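Local coordinates for periplasmic aliphatic sulphonates-binding protein (Escherichia coli, PDB 2X26), which probably binds aliphatic sulfonates in the periplasm and hands them to an ABC-type importer, at residues V79-P84 and P247-P252; T59-P64 and N182-F187; V75-E80 and R283-T288; I14-A19 and A207-A212. One frame throughout, in Å; residues are numbered along the deposited sequence. Where two conformers were deposited one is given.

Interaction 1 of 4, residues V79-P84 and P247-P252; sequences VEPPKP and PTTIKP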
loop_
_atom_site.group_PDB
_atom_site.type_symbol
_atom_site.label_atom_id
_atom_site.label_comp_id
_atom_site.label_asym_id
_atom_site.label_seq_id
_atom_site.Cartn_x
_atom_site.Cartn_y
_atom_site.Cartn_z
ATOM N N VAL A 79 8.090 -5.019 -1.386
ATOM C CA VAL A 79 7.287 -4.180 -2.320
ATOM C C VAL A 79 6.441 -5.086 -3.235
ATOM O O VAL A 79 6.831 -6.217 -3.596
ATOM C CB VAL A 79 8.198 -3.230 -3.183
ATOM C CG1 VAL A 79 9.220 -4.051 -4.050
ATOM C CG2 VAL A 79 7.355 -2.255 -4.046
ATOM N N GLU A 80 5.241 -4.616 -3.542
ATOM C CA GLU A 80 4.314 -5.288 -4.497
ATOM C C GLU A 80 4.261 -4.440 -5.766
ATOM O O GLU A 80 4.493 -3.223 -5.702
ATOM C CB GLU A 80 2.913 -5.295 -3.893
ATOM C CG GLU A 80 2.833 -6.106 -2.648
ATOM C CD GLU A 80 1.575 -5.954 -1.799
ATOM O OE1 GLU A 80 1.171 -4.847 -1.326
ATOM O OE2 GLU A 80 1.058 -7.008 -1.455
ATOM N N PRO A 81 3.853 -5.039 -6.898
ATOM C CA PRO A 81 3.832 -4.256 -8.151
ATOM C C PRO A 81 2.819 -3.137 -8.087
ATOM O O PRO A 81 1.853 -3.244 -7.380
ATOM C CB PRO A 81 3.391 -5.276 -9.210
ATOM C CG PRO A 81 3.628 -6.673 -8.551
ATOM C CD PRO A 81 3.412 -6.437 -7.077
ATOM N N PRO A 82 3.032 -2.084 -8.859
ATOM C CA PRO A 82 2.035 -1.046 -8.942
ATOM C C PRO A 82 0.731 -1.538 -9.615
ATOM O O PRO A 82 0.743 -2.542 -10.320
ATOM C CB PRO A 82 2.680 -0.010 -9.888
ATOM C CG PRO A 82 3.691 -0.670 -10.619
ATOM C CD PRO A 82 4.115 -1.902 -9.837
ATOM N N LYS A 83 -0.348 -0.795 -9.374
ATOM C CA LYS A 83 -1.660 -1.133 -9.943
ATOM C C LYS A 83 -2.107 0.030 -10.794
ATOM O O LYS A 83 -3.016 0.762 -10.403
ATOM C CB LYS A 83 -2.696 -1.351 -8.812
ATOM C CG LYS A 83 -2.371 -2.497 -7.835
ATOM C CD LYS A 83 -3.620 -2.872 -6.949
ATOM C CE LYS A 83 -4.482 -1.675 -6.436
ATOM N NZ LYS A 83 -5.964 -1.967 -6.041
ATOM N N PRO A 84 -1.518 0.183 -11.994
ATOM C CA PRO A 84 -1.867 1.409 -12.774
ATOM C C PRO A 84 -3.321 1.494 -13.218
ATOM O O PRO A 84 -3.848 2.601 -13.314
ATOM C CB PRO A 84 -0.955 1.330 -13.983
ATOM C CG PRO A 84 -0.558 -0.125 -14.128
ATOM C CD PRO A 84 -0.499 -0.632 -12.672
ATOM N N PRO A 247 -0.998 -9.638 -11.308
ATOM C CA PRO A 247 -0.606 -10.694 -10.366
ATOM C C PRO A 247 0.349 -10.116 -9.311
ATOM O O PRO A 247 1.244 -9.323 -9.653
ATOM C CB PRO A 247 0.134 -11.705 -11.277
ATOM C CG PRO A 247 -0.538 -11.510 -12.644
ATOM C CD PRO A 247 -0.687 -9.997 -12.713
ATOM N N THR A 248 0.130 -10.443 -8.044
ATOM C CA THR A 248 0.922 -9.852 -6.992
ATOM C C THR A 248 2.161 -10.677 -6.752
ATOM O O THR A 248 2.123 -11.915 -6.842
ATOM C CB THR A 248 0.123 -9.845 -5.713
ATOM O OG1 THR A 248 -0.897 -8.865 -5.869
ATOM C CG2 THR A 248 1.000 -9.471 -4.468
ATOM N N THR A 249 3.276 -9.994 -6.529
ATOM C CA THR A 249 4.483 -10.610 -6.016
ATOM C C THR A 249 4.863 -9.729 -4.817
ATOM O O THR A 249 4.501 -8.581 -4.771
ATOM C CB THR A 249 5.622 -10.618 -7.053
ATOM O OG1 THR A 249 5.884 -9.278 -7.522
ATOM C CG2 THR A 249 5.252 -11.533 -8.282
ATOM N N ILE A 250 5.525 -10.291 -3.826
ATOM C CA ILE A 250 6.180 -9.468 -2.796
ATOM C C ILE A 250 7.686 -9.786 -2.844
ATOM O O ILE A 250 8.103 -10.959 -2.719
ATOM C CB ILE A 250 5.611 -9.686 -1.407
ATOM C CG1 ILE A 250 4.093 -9.376 -1.447
ATOM C CG2 ILE A 250 6.283 -8.672 -0.430
ATOM C CD1 ILE A 250 3.282 -9.953 -0.330
ATOM N N LYS A 251 8.469 -8.752 -3.109
ATOM C CA LYS A 251 9.902 -8.891 -3.324
ATOM C C LYS A 251 10.709 -7.921 -2.481
ATOM O O LYS A 251 10.235 -6.870 -2.077
ATOM C CB LYS A 251 10.208 -8.602 -4.817
ATOM C CG LYS A 251 9.485 -9.496 -5.812
ATOM C CD LYS A 251 9.898 -9.088 -7.252
ATOM C CE LYS A 251 9.202 -9.927 -8.321
ATOM N NZ LYS A 251 9.975 -9.788 -9.584
ATOM N N PRO A 252 11.983 -8.269 -2.224
ATOM C CA PRO A 252 12.865 -7.245 -1.677
ATOM C C PRO A 252 12.838 -6.040 -2.589
ATOM O O PRO A 252 12.628 -6.185 -3.805
ATOM C CB PRO A 252 14.258 -7.904 -1.735
ATOM C CG PRO A 252 14.008 -9.361 -1.921
ATOM C CD PRO A 252 12.697 -9.499 -2.627
HETATM O O HOH W 1 7.058 -7.028 -6.213
#
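The Glu80 carboxylate is the flat group here; its OE2 rests beside Ile250 CG1 and CD1 and near Thr248 CG2. The puckered Pro81 ring turns its CG and CD atoms to residues 247-252. Pro81 CD lies 3.3 Å from Thr249 O, and Pro81 CG meets Thr249 OG1 and Pro247 O. The side chains of Pro81 and Thr249 cross at about a right angle. Residues 79-84 leave strand 74-80 and lead to strand 87-92 of the other sheet. They form a crossing between the two lobes, as in other type 2 periplasmic binding proteins. Residues 247-252 pair with the start of this crossing through one antiparallel bridge. Val79 N bonds to Lys251 O at 2.9 Å, and Lys251 N bonds back to Val79 O at 3.1 Å. A CA-H...O contact follows, from Glu80 CA to Thr249 O at 3.3 Å. Thr249 N is buried with no partner in the model. The side chains of Glu80 and Ile250 lie side by side and point the same way, with Glu80 CG 3.7 Å from Ile250 CG1. Glu80 OE2 also bonds to Tyr188 OH, and OE1 to a bound glycerol. Ile250 packs on Leu206 and Phe209 of helix 199-218 as well. An alanine here would probably open a gap between the Glu80 chain and that helix, and strip Glu80 CG of its apolar neighbour. Thr249 OG1 stands between its backbone N and carbonyl carbon (chi1 56°). There it bonds, at 2.9 Å, to a water that donates to Val79 O.

Interaction 2 of 4, residues T59-P64 and N182-F187; sequences TGDIPP and NQTGSF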
loop_
_atom_site.group_PDB
_atom_site.type_symbol
_atom_site.label_atom_id
_atom_site.label_comp_id
_atom_site.label_asym_id
_atom_site.label_seq_id
_atom_site.Cartn_x
_atom_site.Cartn_y
_atom_site.Cartn_z
ATOM N N THR A 59 1.158 -0.419 3.419
ATOM C CA THR A 59 0.671 0.906 2.983
ATOM C C THR A 59 1.112 1.118 1.540
ATOM O O THR A 59 1.914 0.356 1.009
ATOM C CB THR A 59 1.162 2.177 3.811
ATOM O OG1 THR A 59 2.443 2.572 3.342
ATOM C CG2 THR A 59 1.212 1.994 5.339
ATOM N N GLY A 60 0.556 2.144 0.918
ATOM C CA GLY A 60 0.954 2.552 -0.423
ATOM C C GLY A 60 2.296 3.242 -0.404
ATOM O O GLY A 60 2.955 3.306 0.634
ATOM N N ASP A 61 2.685 3.801 -1.545
ATOM C CA ASP A 61 3.998 4.440 -1.642
ATOM C C ASP A 61 4.075 5.829 -0.960
ATOM O O ASP A 61 5.179 6.295 -0.569
ATOM C CB ASP A 61 4.470 4.490 -3.101
ATOM C CG ASP A 61 3.482 5.150 -4.056
ATOM O OD1 ASP A 61 2.257 4.929 -3.921
ATOM O OD2 ASP A 61 3.960 5.878 -4.992
ATOM N N ILE A 62 2.928 6.457 -0.730
ATOM C CA ILE A 62 2.955 7.816 -0.215
ATOM C C ILE A 62 3.121 7.954 1.310
ATOM O O ILE A 62 4.033 8.687 1.747
ATOM C CB ILE A 62 1.728 8.664 -0.691
ATOM C CG1 ILE A 62 1.635 8.721 -2.227
ATOM C CG2 ILE A 62 1.796 10.065 -0.035
ATOM C CD1 ILE A 62 2.962 8.986 -2.936
ATOM N N PRO A 63 2.290 7.249 2.118
ATOM C CA PRO A 63 2.416 7.455 3.571
ATOM C C PRO A 63 3.832 7.332 4.136
ATOM O O PRO A 63 4.181 8.116 5.011
ATOM C CB PRO A 63 1.413 6.447 4.175
ATOM C CG PRO A 63 0.299 6.338 3.075
ATOM C CD PRO A 63 1.117 6.400 1.775
ATOM N N PRO A 64 4.660 6.365 3.676
ATOM C CA PRO A 64 5.982 6.250 4.264
ATOM C C PRO A 64 6.853 7.463 4.046
ATOM O O PRO A 64 7.757 7.715 4.858
ATOM C CB PRO A 64 6.644 5.120 3.487
ATOM C CG PRO A 64 5.495 4.306 2.956
ATOM C CD PRO A 64 4.361 5.259 2.754
ATOM N N ASN A 182 4.658 5.397 -14.782
ATOM C CA ASN A 182 5.741 4.659 -14.086
ATOM C C ASN A 182 5.585 4.709 -12.575
ATOM O O ASN A 182 6.368 5.320 -11.840
ATOM C CB ASN A 182 7.148 5.099 -14.523
ATOM C CG ASN A 182 7.454 4.731 -15.955
ATOM O OD1 ASN A 182 6.545 4.519 -16.767
ATOM N ND2 ASN A 182 8.743 4.661 -16.284
ATOM N N GLN A 183 4.542 4.040 -12.115
ATOM C CA GLN A 183 4.285 3.940 -10.709
ATOM C C GLN A 183 5.234 2.997 -9.937
ATOM O O GLN A 183 5.911 2.142 -10.494
ATOM C CB GLN A 183 2.830 3.572 -10.548
ATOM C CG GLN A 183 1.900 4.648 -11.080
ATOM C CD GLN A 183 0.488 4.392 -10.676
ATOM O OE1 GLN A 183 -0.010 3.290 -10.871
ATOM N NE2 GLN A 183 -0.170 5.384 -10.086
ATOM N N THR A 184 5.270 3.150 -8.617
ATOM C CA THR A 184 6.286 2.477 -7.781
ATOM C C THR A 184 5.881 1.113 -7.195
ATOM O O THR A 184 6.662 0.147 -7.202
ATOM C CB THR A 184 6.580 3.422 -6.612
ATOM O OG1 THR A 184 7.101 4.624 -7.166
ATOM C CG2 THR A 184 7.624 2.813 -5.611
ATOM N N GLY A 185 4.663 1.045 -6.683
ATOM C CA GLY A 185 4.206 -0.194 -6.038
ATOM C C GLY A 185 3.740 0.112 -4.602
ATOM O O GLY A 185 3.782 1.254 -4.181
ATOM N N SER A 186 3.249 -0.896 -3.877
ATOM C CA SER A 186 2.890 -0.659 -2.468
ATOM C C SER A 186 3.870 -1.395 -1.606
ATOM O O SER A 186 4.619 -2.278 -2.078
ATOM C CB SER A 186 1.473 -1.123 -2.147
ATOM O OG SER A 186 1.269 -2.458 -2.596
ATOM N N PHE A 187 3.908 -1.037 -0.338
ATOM C CA PHE A 187 5.020 -1.501 0.514
ATOM C C PHE A 187 4.625 -2.204 1.796
ATOM O O PHE A 187 3.479 -2.079 2.278
ATOM C CB PHE A 187 5.891 -0.328 0.920
ATOM C CG PHE A 187 6.656 0.278 -0.221
ATOM C CD1 PHE A 187 7.782 -0.371 -0.766
ATOM C CD2 PHE A 187 6.236 1.476 -0.748
ATOM C CE1 PHE A 187 8.547 0.233 -1.812
ATOM C CE2 PHE A 187 6.954 2.097 -1.834
ATOM C CZ PHE A 187 8.113 1.465 -2.368
HETATM O O HOH W 2 6.372 6.429 -5.339
HETATM O O HOH W 3 0.908 2.103 -3.706
HETATM O O HOH W 4 3.353 5.333 -7.508
HETATM O O HOH W 5 2.151 2.724 -6.631
#
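Asp61 and Thr184 are joined through two waters on Asp61 OD2. One water donates to Asp61 OD2 at 2.5 Å and accepts from Thr184 OG1. The other donates to Asp61 OD2 at 2.6 Å and accepts from Thr184 N at 3.1 Å. Asp61 CG stands between its backbone N and carbonyl carbon (chi1 54°), which puts it on the side of Gly185 O. On the backbone, Phe187 N bonds to Thr59 O at 2.8 Å, and Thr59 N bonds to Phe187 O at 3.1 Å. This is an antiparallel hydrogen-bonded pair between strands 56-59 and 186-191. Residues 182-187 return the chain from the sheet of strand 172-177 to that of strand 186-191, a crossing between the lobes of this type 2 binding-protein fold. A lysine in place of Asp61 removes the carboxylate that accepts from the two waters and would probably break the water link to Thr184. At the backbone angles of Gly185 a side chain would collide with the carbonyl O of Thr184. Its own O lies 3.5 Å from Asp61 CB. The Phe187 ring turns its edge to Gly60 and Asp61. Asp61 CA lies in the ring plane, and Asp61 CB is 3.7 Å from Phe187 CE2. Gly60 O also sits at this edge, near CD2. The ring meets that of Tyr76, their planes about 60° apart, while Thr184 touches Leu260 and Gln261 of helix 255-270.

Interaction 3 of 4, residues V75-E80 and R283-T288; sequences VYVGVE and RIWQPT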
loop_
_atom_site.group_PDB
_atom_site.type_symbol
_atom_site.label_atom_id
_atom_site.label_comp_id
_atom_site.label_asym_id
_atom_site.label_seq_id
_atom_site.Cartn_x
_atom_site.Cartn_y
_atom_site.Cartn_z
ATOM N N VAL A 75 11.598 0.927 7.968
ATOM C CA VAL A 75 12.312 0.418 6.795
ATOM C C VAL A 75 11.337 -0.271 5.872
ATOM O O VAL A 75 10.351 -0.894 6.348
ATOM C CB VAL A 75 13.434 -0.552 7.182
ATOM C CG1 VAL A 75 14.524 0.203 7.936
ATOM C CG2 VAL A 75 12.947 -1.737 8.010
ATOM N N TYR A 76 11.618 -0.180 4.561
ATOM C CA TYR A 76 10.852 -0.915 3.562
ATOM C C TYR A 76 11.376 -2.349 3.530
ATOM O O TYR A 76 12.539 -2.585 3.166
ATOM C CB TYR A 76 11.063 -0.289 2.188
ATOM C CG TYR A 76 10.654 1.160 2.062
ATOM C CD1 TYR A 76 9.334 1.517 1.693
ATOM C CD2 TYR A 76 11.565 2.162 2.244
ATOM C CE1 TYR A 76 8.950 2.868 1.554
ATOM C CE2 TYR A 76 11.209 3.525 2.120
ATOM C CZ TYR A 76 9.895 3.865 1.776
ATOM O OH TYR A 76 9.528 5.196 1.629
ATOM N N VAL A 77 10.542 -3.288 3.929
ATOM C CA VAL A 77 10.933 -4.684 3.939
ATOM C C VAL A 77 10.506 -5.436 2.660
ATOM O O VAL A 77 11.080 -6.482 2.352
ATOM C CB VAL A 77 10.470 -5.481 5.208
ATOM C CG1 VAL A 77 11.291 -5.081 6.491
ATOM C CG2 VAL A 77 8.927 -5.413 5.407
ATOM N N GLY A 78 9.510 -4.928 1.938
ATOM C CA GLY A 78 8.994 -5.639 0.756
ATOM C C GLY A 78 8.204 -4.690 -0.105
ATOM O O GLY A 78 7.638 -3.715 0.386
ATOM N N VAL A 79 8.090 -5.019 -1.386
ATOM C CA VAL A 79 7.287 -4.180 -2.320
ATOM C C VAL A 79 6.441 -5.086 -3.235
ATOM O O VAL A 79 6.831 -6.217 -3.596
ATOM C CB VAL A 79 8.198 -3.230 -3.183
ATOM C CG1 VAL A 79 9.220 -4.051 -4.050
ATOM C CG2 VAL A 79 7.355 -2.255 -4.046
ATOM N N GLU A 80 5.241 -4.616 -3.542
ATOM C CA GLU A 80 4.314 -5.288 -4.497
ATOM C C GLU A 80 4.261 -4.440 -5.766
ATOM O O GLU A 80 4.493 -3.223 -5.702
ATOM C CB GLU A 80 2.913 -5.295 -3.893
ATOM C CG GLU A 80 2.833 -6.106 -2.648
ATOM C CD GLU A 80 1.575 -5.954 -1.799
ATOM O OE1 GLU A 80 1.171 -4.847 -1.326
ATOM O OE2 GLU A 80 1.058 -7.008 -1.455
ATOM N N ARG A 283 16.537 3.711 4.007
ATOM C CA ARG A 283 15.388 3.061 4.629
ATOM C C ARG A 283 15.037 1.719 3.984
ATOM O O ARG A 283 14.030 1.132 4.351
ATOM C CB ARG A 283 14.144 3.971 4.595
ATOM C CG ARG A 283 14.303 5.315 5.309
ATOM C CD ARG A 283 14.545 5.157 6.811
ATOM N NE ARG A 283 14.058 6.335 7.547
ATOM C CZ ARG A 283 14.688 7.506 7.619
ATOM N NH1 ARG A 283 15.832 7.701 6.970
ATOM N NH2 ARG A 283 14.159 8.509 8.326
ATOM N N ILE A 284 15.838 1.250 3.020
ATOM C CA ILE A 284 15.592 -0.036 2.380
ATOM C C ILE A 284 16.249 -1.159 3.200
ATOM O O ILE A 284 17.437 -1.078 3.519
ATOM C CB ILE A 284 15.983 0.006 0.877
ATOM C CG1 ILE A 284 14.929 0.840 0.138
ATOM C CG2 ILE A 284 15.998 -1.387 0.268
ATOM C CD1 ILE A 284 15.282 1.194 -1.246
ATOM N N TRP A 285 15.452 -2.147 3.620
ATOM C CA TRP A 285 15.981 -3.301 4.334
ATOM C C TRP A 285 16.535 -4.300 3.336
ATOM O O TRP A 285 15.820 -4.723 2.396
ATOM C CB TRP A 285 14.920 -3.934 5.226
ATOM C CG TRP A 285 15.365 -5.176 6.001
ATOM C CD1 TRP A 285 16.312 -5.234 6.965
ATOM C CD2 TRP A 285 14.856 -6.519 5.846
ATOM N NE1 TRP A 285 16.449 -6.539 7.431
ATOM C CE2 TRP A 285 15.549 -7.339 6.767
ATOM C CE3 TRP A 285 13.870 -7.098 5.018
ATOM C CZ2 TRP A 285 15.291 -8.723 6.901
ATOM C CZ3 TRP A 285 13.598 -8.476 5.133
ATOM C CH2 TRP A 285 14.318 -9.284 6.074
ATOM N N GLN A 286 17.834 -4.588 3.488
ATOM C CA GLN A 286 18.465 -5.698 2.776
ATOM C C GLN A 286 18.131 -6.987 3.533
ATOM O O GLN A 286 18.476 -7.133 4.720
ATOM C CB GLN A 286 19.977 -5.475 2.692
ATOM C CG GLN A 286 20.346 -4.216 1.921
ATOM C CD GLN A 286 20.087 -4.355 0.427
ATOM O OE1 GLN A 286 20.754 -5.144 -0.241
ATOM N NE2 GLN A 286 19.131 -3.580 -0.109
ATOM N N PRO A 287 17.437 -7.922 2.863
ATOM C CA PRO A 287 16.975 -9.086 3.588
ATOM C C PRO A 287 18.157 -9.884 4.164
ATOM O O PRO A 287 19.202 -10.031 3.500
ATOM C CB PRO A 287 16.204 -9.880 2.533
ATOM C CG PRO A 287 15.762 -8.850 1.560
ATOM C CD PRO A 287 16.810 -7.812 1.515
ATOM N N THR A 288 17.982 -10.335 5.401
ATOM C CA THR A 288 18.968 -11.134 6.111
ATOM C C THR A 288 18.221 -12.257 6.757
ATOM O O THR A 288 16.980 -12.245 6.859
ATOM C CB THR A 288 19.614 -10.334 7.236
ATOM O OG1 THR A 288 18.580 -9.815 8.106
ATOM C CG2 THR A 288 20.441 -9.197 6.671
HETATM O O HOH W 6 13.587 -4.924 0.921
#
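Trp285 holds CG anti to its backbone N (chi1 179°), and Val77 holds CG1 anti to its carbonyl carbon (chi1 -72°). These torsions bring the indole and the valine methyl together, with Val77 CG1 3.6 Å from Trp285 CE3. The two side chains cross at a slant. Val77 O lies at the indole edge, in its plane. One indole face carries Pro287 CA of the same segment, offset toward the rim. Val75 CG2 touches Trp285 CB, which sits 3.4 Å from Tyr76 O. The Tyr76 ring presents an edge to the backbone across from it, with CD2 3.4 Å from Arg283 O. Arg283 CB reaches CD2 and CE2 of that ring. The backbones bridge at Tyr76 and Ile284. Tyr76 N bonds to Arg283 O at 2.8 Å, and Trp285 N bonds to Tyr76 O at 3.0 Å. Strand 74-80 is outermost in its sheet, and residues 283-288 run along its edge. On the other side Val77 and Gly78 both face Tyr188 in a classic beta bulge. The polar ends find partners beyond the two segments: Tyr76 OH bonds to Gln261, and Arg283 NH2 to Ala72 O. The chemistry is thus divided: backbone bonds satisfy Tyr76 N and O at the sheet edge, while valine and tryptophan carbons cover the buried part beside them.

Interaction 4 of 4, residues I14-A19 and A207-A212; sequences IGMVLA and ATFSEA
Met16 lies over one face of the Phe209 ring, and Ala19 meets its edge. Met16 CG stands above the ring centre, 3.8 Å from the centroid, in a CH-pi contact. The chain is extended from there, with SD anti to CA (chi2 -176°). SD makes an oblique Met-aromatic contact, and Met16 CE lies above the ring plane and outward of the rim, 3.7 Å from Phe209 CE2. Ala19 CB lies in the plane of the ring, 3.7 Å from Phe209 CD1. The phenyl group is therefore held from a face and from an edge by the same helix, which should limit its rotation. Leu25 of helix 24-28 also touches it. One turn along, Ala212 points its CB at the backbone of helix 14-21. This methyl is 3.3 Å from Ala19 N and 3.4 Å from Gly15 O. Ala19 CB adds a methyl-to-methyl contact with Ala212 CB. At Gly15 the backbones themselves come close, with Gly15 CA 3.4 Å from Phe209 O. A CB on Gly15 would clash with that oxygen. No hydrogen bond links the two segments. Their axes approach to 7.4 Å and cross at 85°. The arrangement is a tight, nearly perpendicular helix crossing, with glycine and alanine at the close points. It joins the helix that follows the first strand of the sheet, strand 4-9, to the long helix 199-218.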
loop_
_atom_site.group_PDB
_atom_site.type_symbol
_atom_site.label_atom_id
_atom_site.label_comp_id
_atom_site.label_asym_id
_atom_site.label_seq_id
_atom_site.Cartn_x
_atom_site.Cartn_y
_atom_site.Cartn_z
ATOM N N ILE A 14 -4.689 -6.729 0.354
ATOM C CA ILE A 14 -5.299 -8.028 -0.032
ATOM C C ILE A 14 -4.570 -9.225 0.478
ATOM O O ILE A 14 -5.210 -10.124 1.012
ATOM C CB ILE A 14 -5.450 -8.093 -1.554
ATOM C CG1 ILE A 14 -6.349 -6.941 -2.028
ATOM C CG2 ILE A 14 -5.978 -9.492 -1.978
ATOM C CD1 ILE A 14 -7.746 -6.756 -1.229
ATOM N N GLY A 15 -3.238 -9.219 0.355
ATOM C CA GLY A 15 -2.413 -10.356 0.848
ATOM C C GLY A 15 -2.673 -10.563 2.355
ATOM O O GLY A 15 -2.926 -11.706 2.824
ATOM N N MET A 16 -2.614 -9.457 3.115
ATOM C CA MET A 16 -2.859 -9.528 4.542
ATOM C C MET A 16 -4.269 -10.025 4.864
ATOM O O MET A 16 -4.422 -10.928 5.702
ATOM C CB MET A 16 -2.594 -8.186 5.212
ATOM C CG MET A 16 -1.105 -7.917 5.318
ATOM S SD MET A 16 -0.907 -6.369 6.234
ATOM C CE MET A 16 0.823 -6.416 6.515
ATOM N N VAL A 17 -5.258 -9.469 4.203
ATOM C CA VAL A 17 -6.676 -9.779 4.532
ATOM C C VAL A 17 -6.971 -11.256 4.231
ATOM O O VAL A 17 -7.605 -11.942 5.059
ATOM C CB VAL A 17 -7.633 -8.837 3.776
ATOM C CG1 VAL A 17 -9.119 -9.300 3.832
ATOM C CG2 VAL A 17 -7.537 -7.411 4.400
ATOM N N LEU A 18 -6.514 -11.742 3.072
ATOM C CA LEU A 18 -6.709 -13.159 2.748
ATOM C C LEU A 18 -5.897 -14.058 3.681
ATOM O O LEU A 18 -6.410 -15.064 4.140
ATOM C CB LEU A 18 -6.416 -13.481 1.283
ATOM C CG LEU A 18 -7.713 -13.375 0.481
ATOM C CD1 LEU A 18 -8.022 -11.931 0.176
ATOM C CD2 LEU A 18 -7.637 -14.205 -0.777
ATOM N N ALA A 19 -4.651 -13.670 4.005
ATOM C CA ALA A 19 -3.879 -14.472 4.973
ATOM C C ALA A 19 -4.603 -14.567 6.322
ATOM O O ALA A 19 -4.609 -15.633 6.968
ATOM C CB ALA A 19 -2.457 -13.874 5.197
ATOM N N ALA A 207 6.166 -13.964 2.274
ATOM C CA ALA A 207 5.934 -15.005 1.282
ATOM C C ALA A 207 4.536 -15.579 1.459
ATOM O O ALA A 207 3.836 -15.838 0.452
ATOM C CB ALA A 207 7.005 -16.099 1.430
ATOM N N THR A 208 4.100 -15.699 2.735
ATOM C CA THR A 208 2.745 -16.114 3.081
ATOM C C THR A 208 1.694 -15.121 2.563
ATOM O O THR A 208 0.679 -15.538 2.032
ATOM C CB THR A 208 2.578 -16.264 4.594
ATOM O OG1 THR A 208 3.489 -17.252 5.073
ATOM C CG2 THR A 208 1.195 -16.779 4.917
ATOM N N PHE A 209 1.926 -13.812 2.705
ATOM C CA PHE A 209 0.960 -12.829 2.151
ATOM C C PHE A 209 0.881 -12.948 0.639
ATOM O O PHE A 209 -0.176 -12.755 0.043
ATOM C CB PHE A 209 1.338 -11.385 2.470
ATOM C CG PHE A 209 1.386 -11.072 3.947
ATOM C CD1 PHE A 209 0.533 -11.682 4.848
ATOM C CD2 PHE A 209 2.256 -10.080 4.407
ATOM C CE1 PHE A 209 0.583 -11.349 6.226
ATOM C CE2 PHE A 209 2.292 -9.686 5.754
ATOM C CZ PHE A 209 1.481 -10.344 6.673
ATOM N N SER A 210 2.014 -13.203 0.009
ATOM C CA SER A 210 1.985 -13.345 -1.476
ATOM C C SER A 210 1.190 -14.617 -1.887
ATOM O O SER A 210 0.440 -14.576 -2.880
ATOM C CB SER A 210 3.421 -13.333 -2.042
ATOM O OG SER A 210 3.362 -13.456 -3.458
ATOM N N GLU A 211 1.353 -15.723 -1.165
ATOM C CA GLU A 211 0.540 -16.945 -1.404
ATOM C C GLU A 211 -0.949 -16.648 -1.195
ATOM O O GLU A 211 -1.822 -17.136 -1.921
ATOM C CB GLU A 211 0.917 -18.080 -0.457
ATOM C CG GLU A 211 2.277 -18.670 -0.669
ATOM C CD GLU A 211 2.580 -19.727 0.382
ATOM O OE1 GLU A 211 1.742 -20.645 0.583
ATOM O OE2 GLU A 211 3.631 -19.622 1.045
ATOM N N ALA A 212 -1.231 -15.873 -0.160
ATOM C CA ALA A 212 -2.600 -15.530 0.158
ATOM C C ALA A 212 -3.204 -14.642 -0.923
ATOM O O ALA A 212 -4.364 -14.862 -1.319
ATOM C CB ALA A 212 -2.684 -14.826 1.563
#

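In the fold
Interactions 1 and 2 hold the two chain crossings between the lobes, and their centres are 10 Å apart. They meet where Val79 CG2 packs on Phe187 CE1 at 3.5 Å. Interactions 1 and 3 share strand 74-80 and lie about 13 Å apart, centre to centre; Pro252 CB touches Pro287 CG at 3.7 Å. A probable hydrogen bond from Ser186 OG to Glu80 OE1, 2.7 Å, ties interaction 2 to both. Interaction 4 touches only interaction 1, through Ile250 CD1 and Phe209 CB at 3.7 Å. Glycerol is bonded to Glu80, and a bound glycerol lies about 4 Å from the Ser186 side chain. It is probably from the crystallisation liquor, but its place beside the chain crossings is consistent with the ligand cleft of this family.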